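Local coordinates for protein probable endonuclease 4 (Thermotoga maritima, PDB 4HNO) that probably cleaves phosphodiester bonds at apurinic or apyrimidinic sites in DNA during base excision repair, leaving a 3'-hydroxyl group and a 5'-terminal sugar phosphate, at residues Q162-R167 / E206-L211; V176-D181 / E212-I217. All blocks are in the same frame, centred on the assembly; numbering follows the deposited sequence. Where two conformers were deposited one is given.

Contact 1: residues Q162-R167 / E206-L211; sequences QLKKIR and ESLFGL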
loop_
_atom_site.group_PDB
_atom_site.type_symbol
_atom_site.label_atom_id
_atom_site.label_comp_id
_atom_site.label_asym_id
_atom_site.label_seq_id
_atom_site.Cartn_x
_atom_site.Cartn_y
_atom_site.Cartn_z
ATOM N N GLN A 162 14.636 -6.091 3.414
ATOM C CA GLN A 162 13.851 -7.241 3.835
ATOM C C GLN A 162 12.797 -7.604 2.780
ATOM O O GLN A 162 12.520 -8.778 2.542
ATOM C CB GLN A 162 13.203 -6.953 5.189
ATOM C CG GLN A 162 14.219 -6.824 6.304
ATOM C CD GLN A 162 13.724 -5.990 7.448
ATOM O OE1 GLN A 162 12.603 -5.499 7.447
ATOM N NE2 GLN A 162 14.607 -5.730 8.395
ATOM N N LEU A 163 12.199 -6.584 2.160
ATOM C CA LEU A 163 11.241 -6.829 1.081
ATOM C C LEU A 163 11.939 -7.490 -0.101
ATOM O O LEU A 163 11.375 -8.364 -0.750
ATOM C CB LEU A 163 10.552 -5.539 0.631
ATOM C CG LEU A 163 9.895 -4.714 1.717
ATOM C CD1 LEU A 163 9.154 -3.551 1.085
ATOM C CD2 LEU A 163 8.944 -5.531 2.572
ATOM N N LYS A 164 13.166 -7.049 -0.398
ATOM C CA LYS A 164 13.945 -7.647 -1.467
ATOM C C LYS A 164 14.266 -9.108 -1.157
ATOM O O LYS A 164 14.192 -9.969 -2.037
ATOM C CB LYS A 164 15.237 -6.833 -1.677
ATOM C CG LYS A 164 16.204 -7.407 -2.677
ATOM C CD LYS A 164 17.173 -8.459 -2.152
ATOM C CE LYS A 164 17.998 -7.998 -1.003
ATOM N NZ LYS A 164 19.177 -8.899 -0.823
ATOM N N LYS A 165 14.615 -9.411 0.085
ATOM C CA LYS A 165 14.937 -10.787 0.438
ATOM C C LYS A 165 13.732 -11.690 0.181
ATOM O O LYS A 165 13.883 -12.800 -0.317
ATOM C CB LYS A 165 15.397 -10.891 1.884
ATOM C CG LYS A 165 16.807 -10.397 2.132
ATOM C CD LYS A 165 17.203 -10.568 3.599
ATOM C CE LYS A 165 18.677 -10.419 3.828
ATOM N NZ LYS A 165 19.123 -9.008 3.762
ATOM N N ILE A 166 12.547 -11.222 0.551
ATOM C CA ILE A 166 11.324 -11.969 0.292
ATOM C C ILE A 166 11.106 -12.119 -1.207
ATOM O O ILE A 166 10.945 -13.232 -1.722
ATOM C CB ILE A 166 10.105 -11.261 0.940
ATOM C CG1 ILE A 166 10.213 -11.241 2.450
ATOM C CG2 ILE A 166 8.807 -11.942 0.493
ATOM C CD1 ILE A 166 9.323 -10.195 3.107
ATOM N N ARG A 167 11.063 -10.994 -1.908
ATOM C CA ARG A 167 10.691 -11.019 -3.301
ATOM C C ARG A 167 11.618 -11.925 -4.101
ATOM O O ARG A 167 11.178 -12.688 -4.971
ATOM C CB ARG A 167 10.710 -9.605 -3.876
ATOM C CG ARG A 167 10.435 -9.594 -5.364
ATOM C CD ARG A 167 10.185 -8.192 -5.921
ATOM N NE ARG A 167 9.842 -8.338 -7.303
ATOM C CZ ARG A 167 10.702 -8.432 -8.290
ATOM N NH1 ARG A 167 11.978 -8.199 -8.088
ATOM N NH2 ARG A 167 10.247 -8.717 -9.501
ATOM N N GLU A 206 15.819 1.343 -6.869
ATOM C CA GLU A 206 16.337 0.930 -8.152
ATOM C C GLU A 206 17.256 -0.282 -8.018
ATOM O O GLU A 206 17.203 -1.199 -8.846
ATOM C CB GLU A 206 17.056 2.100 -8.823
ATOM C CG GLU A 206 17.770 1.709 -10.093
ATOM C CD GLU A 206 16.887 1.290 -11.245
ATOM O OE1 GLU A 206 15.638 1.364 -11.183
ATOM O OE2 GLU A 206 17.492 0.874 -12.249
ATOM N N SER A 207 18.111 -0.278 -6.998
ATOM C CA SER A 207 19.036 -1.378 -6.793
ATOM C C SER A 207 18.359 -2.677 -6.360
ATOM O O SER A 207 18.690 -3.763 -6.826
ATOM C CB SER A 207 20.073 -0.991 -5.739
ATOM O OG SER A 207 20.881 -2.111 -5.431
ATOM N N LEU A 208 17.419 -2.553 -5.433
ATOM C CA LEU A 208 16.816 -3.730 -4.825
ATOM C C LEU A 208 15.725 -4.349 -5.690
ATOM O O LEU A 208 15.547 -5.563 -5.674
ATOM C CB LEU A 208 16.224 -3.370 -3.461
ATOM C CG LEU A 208 17.195 -2.963 -2.364
ATOM C CD1 LEU A 208 16.423 -2.547 -1.145
ATOM C CD2 LEU A 208 18.147 -4.079 -2.006
ATOM N N PHE A 209 14.972 -3.514 -6.402
ATOM C CA PHE A 209 13.778 -3.974 -7.128
ATOM C C PHE A 209 13.745 -3.555 -8.586
ATOM O O PHE A 209 13.129 -4.233 -9.410
ATOM C CB PHE A 209 12.496 -3.423 -6.487
ATOM C CG PHE A 209 12.482 -3.483 -4.989
ATOM C CD1 PHE A 209 12.606 -2.320 -4.242
ATOM C CD2 PHE A 209 12.342 -4.684 -4.318
ATOM C CE1 PHE A 209 12.605 -2.350 -2.865
ATOM C CE2 PHE A 209 12.357 -4.705 -2.917
ATOM C CZ PHE A 209 12.484 -3.537 -2.208
ATOM N N GLY A 210 14.339 -2.406 -8.883
ATOM C CA GLY A 210 14.080 -1.692 -10.117
ATOM C C GLY A 210 12.880 -0.787 -9.894
ATOM O O GLY A 210 11.866 -1.188 -9.306
ATOM N N LEU A 211 12.954 0.436 -10.410
ATOM C CA LEU A 211 11.886 1.395 -10.180
ATOM C C LEU A 211 10.529 0.966 -10.749
ATOM O O LEU A 211 9.491 1.377 -10.243
ATOM C CB LEU A 211 12.265 2.777 -10.729
ATOM C CG LEU A 211 13.042 3.634 -9.737
ATOM C CD1 LEU A 211 13.587 4.857 -10.426
ATOM C CD2 LEU A 211 12.155 4.040 -8.566
HETATM O O HOH W 1 13.514 -7.598 -5.683
HETATM O O HOH W 2 13.635 -6.817 -9.866
#

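Contact 2: residues V176-D181 / E212-I217; sequences VAITYD and ERLKMI. With MN (manganese (II) ion), chain E.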
loop_
_atom_site.group_PDB
_atom_site.type_symbol
_atom_site.label_atom_id
_atom_site.label_comp_id
_atom_site.label_asym_id
_atom_site.label_seq_id
_atom_site.Cartn_x
_atom_site.Cartn_y
_atom_site.Cartn_z
ATOM N N VAL A 176 5.177 -10.037 -7.708
ATOM C CA VAL A 176 5.457 -9.359 -6.444
ATOM C C VAL A 176 6.060 -8.004 -6.798
ATOM O O VAL A 176 7.060 -7.919 -7.530
ATOM C CB VAL A 176 6.423 -10.157 -5.574
ATOM C CG1 VAL A 176 6.704 -9.421 -4.266
ATOM C CG2 VAL A 176 5.867 -11.538 -5.286
ATOM N N ALA A 177 5.487 -6.946 -6.250
ATOM C CA ALA A 177 6.028 -5.607 -6.437
ATOM C C ALA A 177 5.945 -4.877 -5.092
ATOM O O ALA A 177 5.794 -5.542 -4.063
ATOM C CB ALA A 177 5.368 -4.898 -7.618
ATOM N N ILE A 178 6.101 -3.560 -5.084
ATOM C CA ILE A 178 6.377 -2.827 -3.868
ATOM C C ILE A 178 5.458 -1.620 -3.726
ATOM O O ILE A 178 5.162 -0.908 -4.691
ATOM C CB ILE A 178 7.870 -2.374 -3.889
ATOM C CG1 ILE A 178 8.831 -3.558 -4.049
ATOM C CG2 ILE A 178 8.233 -1.503 -2.694
ATOM C CD1 ILE A 178 8.823 -4.516 -2.901
ATOM N N THR A 179 5.075 -1.366 -2.475
ATOM C CA THR A 179 4.436 -0.126 -2.040
ATOM C C THR A 179 5.348 0.545 -1.022
ATOM O O THR A 179 5.813 -0.108 -0.092
ATOM C CB THR A 179 3.101 -0.415 -1.380
ATOM O OG1 THR A 179 2.238 -0.960 -2.379
ATOM C CG2 THR A 179 2.470 0.825 -0.753
ATOM N N TYR A 180 5.556 1.847 -1.199
ATOM C CA TYR A 180 6.335 2.609 -0.230
ATOM C C TYR A 180 5.402 3.498 0.584
ATOM O O TYR A 180 4.714 4.361 0.026
ATOM C CB TYR A 180 7.394 3.489 -0.931
ATOM C CG TYR A 180 8.215 4.211 0.099
ATOM C CD1 TYR A 180 9.155 3.526 0.854
ATOM C CD2 TYR A 180 8.023 5.562 0.374
ATOM C CE1 TYR A 180 9.877 4.143 1.846
ATOM C CE2 TYR A 180 8.771 6.203 1.358
ATOM C CZ TYR A 180 9.682 5.473 2.100
ATOM O OH TYR A 180 10.420 6.058 3.098
ATOM N N ASP A 181 5.365 3.278 1.899
ATOM C CA ASP A 181 4.579 4.082 2.821
ATOM C C ASP A 181 5.515 5.103 3.484
ATOM O O ASP A 181 6.499 4.741 4.138
ATOM C CB ASP A 181 3.904 3.175 3.854
ATOM C CG ASP A 181 2.987 3.914 4.804
ATOM O OD1 ASP A 181 1.806 3.500 4.956
ATOM O OD2 ASP A 181 3.430 4.923 5.403
ATOM N N GLU A 212 10.514 0.133 -11.784
ATOM C CA GLU A 212 9.253 -0.343 -12.335
ATOM C C GLU A 212 8.415 -1.079 -11.279
ATOM O O GLU A 212 7.188 -1.149 -11.406
ATOM C CB GLU A 212 9.509 -1.250 -13.546
ATOM C CG GLU A 212 8.258 -1.817 -14.180
ATOM C CD GLU A 212 7.748 -3.044 -13.483
ATOM O OE1 GLU A 212 8.530 -3.674 -12.744
ATOM O OE2 GLU A 212 6.567 -3.418 -13.706
ATOM N N ARG A 213 9.059 -1.640 -10.255
ATOM C CA ARG A 213 8.340 -2.375 -9.223
ATOM C C ARG A 213 7.674 -1.493 -8.180
ATOM O O ARG A 213 6.914 -2.018 -7.354
ATOM C CB ARG A 213 9.260 -3.393 -8.547
ATOM C CG ARG A 213 9.721 -4.553 -9.430
ATOM C CD ARG A 213 8.647 -5.604 -9.629
ATOM N NE ARG A 213 7.689 -5.267 -10.651
ATOM C CZ ARG A 213 6.696 -6.068 -11.022
ATOM N NH1 ARG A 213 6.418 -7.166 -10.333
ATOM N NH2 ARG A 213 5.948 -5.743 -12.084
ATOM N N LEU A 214 7.931 -0.193 -8.173
ATOM C CA LEU A 214 7.259 0.688 -7.237
ATOM C C LEU A 214 5.896 1.053 -7.813
ATOM O O LEU A 214 5.790 1.871 -8.728
ATOM C CB LEU A 214 8.100 1.945 -6.967
ATOM C CG LEU A 214 7.455 2.944 -6.016
ATOM C CD1 LEU A 214 7.220 2.343 -4.636
ATOM C CD2 LEU A 214 8.313 4.202 -5.929
ATOM N N LYS A 215 4.846 0.421 -7.291
ATOM C CA LYS A 215 3.512 0.549 -7.868
ATOM C C LYS A 215 2.591 1.515 -7.148
ATOM O O LYS A 215 1.615 1.984 -7.728
ATOM C CB LYS A 215 2.830 -0.820 -7.931
ATOM C CG LYS A 215 3.530 -1.835 -8.817
ATOM C CD LYS A 215 3.614 -1.403 -10.263
ATOM C CE LYS A 215 4.293 -2.468 -11.086
ATOM N NZ LYS A 215 4.479 -2.042 -12.499
ATOM N N MET A 216 2.883 1.811 -5.889
ATOM C CA MET A 216 2.027 2.664 -5.079
ATOM C C MET A 216 2.891 3.320 -4.014
ATOM O O MET A 216 3.810 2.690 -3.486
ATOM C CB MET A 216 0.912 1.847 -4.425
ATOM C CG MET A 216 0.056 2.630 -3.426
ATOM S SD MET A 216 -1.523 1.854 -2.996
ATOM C CE MET A 216 -1.042 0.161 -2.626
ATOM N N ILE A 217 2.555 4.559 -3.689
ATOM C CA ILE A 217 3.060 5.237 -2.499
ATOM C C ILE A 217 1.875 5.469 -1.584
ATOM O O ILE A 217 0.836 5.973 -2.012
ATOM C CB ILE A 217 3.745 6.554 -2.880
ATOM C CG1 ILE A 217 5.049 6.250 -3.616
ATOM C CG2 ILE A 217 3.995 7.427 -1.639
ATOM C CD1 ILE A 217 5.619 7.428 -4.366
HETATM MN MN MN E . 0.418 2.097 4.402
HETATM O O HOH W 3 -0.776 0.838 5.292
#

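Contact 1: residues Q162-R167 / E206-L211
Phe209 brings the edge of its ring up to the backbone of Lys164, where two neighbouring outer helices of the TIM barrel, 160-169 and 195-208, lie against each other. Lys164 N sits near the ring plane, 3.5 Å from Phe209 CE2, and Lys164 CB is also close to that rim atom. Leu163 CB comes obliquely to the next corner, 4.0 Å from Phe209 CZ. One face of the ring is covered from within its own segment: Leu208 CB stands above the ring centre. Phe209 is the first residue to leave helical geometry after helix 195-208, and its CG lies anti to the carbonyl carbon (chi1 -43°). From there the ring extends to helix 160-169 and to Ile178 of the barrel strand beneath it.

Lys164 and Leu208 form the outer half of the contact, their side chains crossing at about a right angle. The lysine leaves its helix with CG anti to the backbone N (chi1 175°), which sets this methylene 3.9 Å from Leu208 CD2 and 3.6 Å from Leu208 O. Bends at chi2 and chi3 then carry the chain away from segment 206-211, CE still passing near Leu208 CD2, and the ammonium group forms a salt bridge with Glu161.

The polar link is made through solvent. Arg167 reaches across as a chain extended as far as NE; its NE and NH2 are taken by Val176 O and Arg173 O, which leaves NH1 turned to two waters. One lies in the guanidinium plane and donates to Leu208 O, the helix-end carbonyl. The other receives a weak bond from Arg167 NH1 and donates to Phe209 O, with 2.7 Å between the water oxygen and that carbonyl oxygen.

Contact 2: residues V176-D181 / E212-I217
The guanidinium of Arg213 carries the methyl group of Ala177 on one face, with Ala177 CB 3.4 Å above the plane and offset toward the rim. At its edge, Arg213 NH1 donates to Val176 O (3.0 Å), approaching from above the carbonyl plane; NH1 also bonds Asp174 O. Glu212 meets the group side-on through both oxygens. Arg213 NH2 gives a nearly straight bond (174°) to the syn lone pair of Glu212 OE2, while NE goes to OE1. Lys215 NZ reaches the same OE2 from above the carboxylate plane, so one carboxylate gathers two cationic side chains.

Beyond this network the segments run as neighbouring parallel strands of the TIM barrel. Ile178 bonds the other segment through both its backbone N and O, the N to Arg213 O and the O from Lys215 N, as in parallel pairing; further along, Tyr180 N bonds Met216 O. That carbonyl also takes a CA-H...O contact from Thr179. Met216 N is buried without a partner.

On one face of the sheet Thr179 and Met216 lie side by side, pointing the same way. Met216 CE, turned back by the bend at chi3, lies 3.5 Å from Thr179 OG1, which is hydrogen-bonded to Asn110. On the other face Leu214 CD1 packs against Tyr180 CB (3.9 Å). At the strand end Asp181, its CG anti to the backbone N (chi1 -176°), binds manganese through OD1 at 2.0 Å, alongside Glu147, His218, Glu263 and a water, while OD2 caps the following helix at His184 N.

Overall arrangement
Contact 1 joins two helices of the outer layer and is only partly buried; contact 2 joins the strands that follow those helices in the chain and lies largely in the barrel core. Both contacts thus join the same two successive helix-then-strand pairs, at two depths. Direct backbone hydrogen bonds hold the inner pair, whereas apolar packing and bridging waters join the outer one. The layers meet where Ile178 CD1 packs 3.5 Å from Phe209 CE2 and also touches Leu163, and where the Arg167 guanidinium packs on the Arg213 side chain. Metal chemistry belongs to contact 2, through Asp181; in contact 1, the Leu163 side chain remains about 11 Å from the manganese held by Asp181.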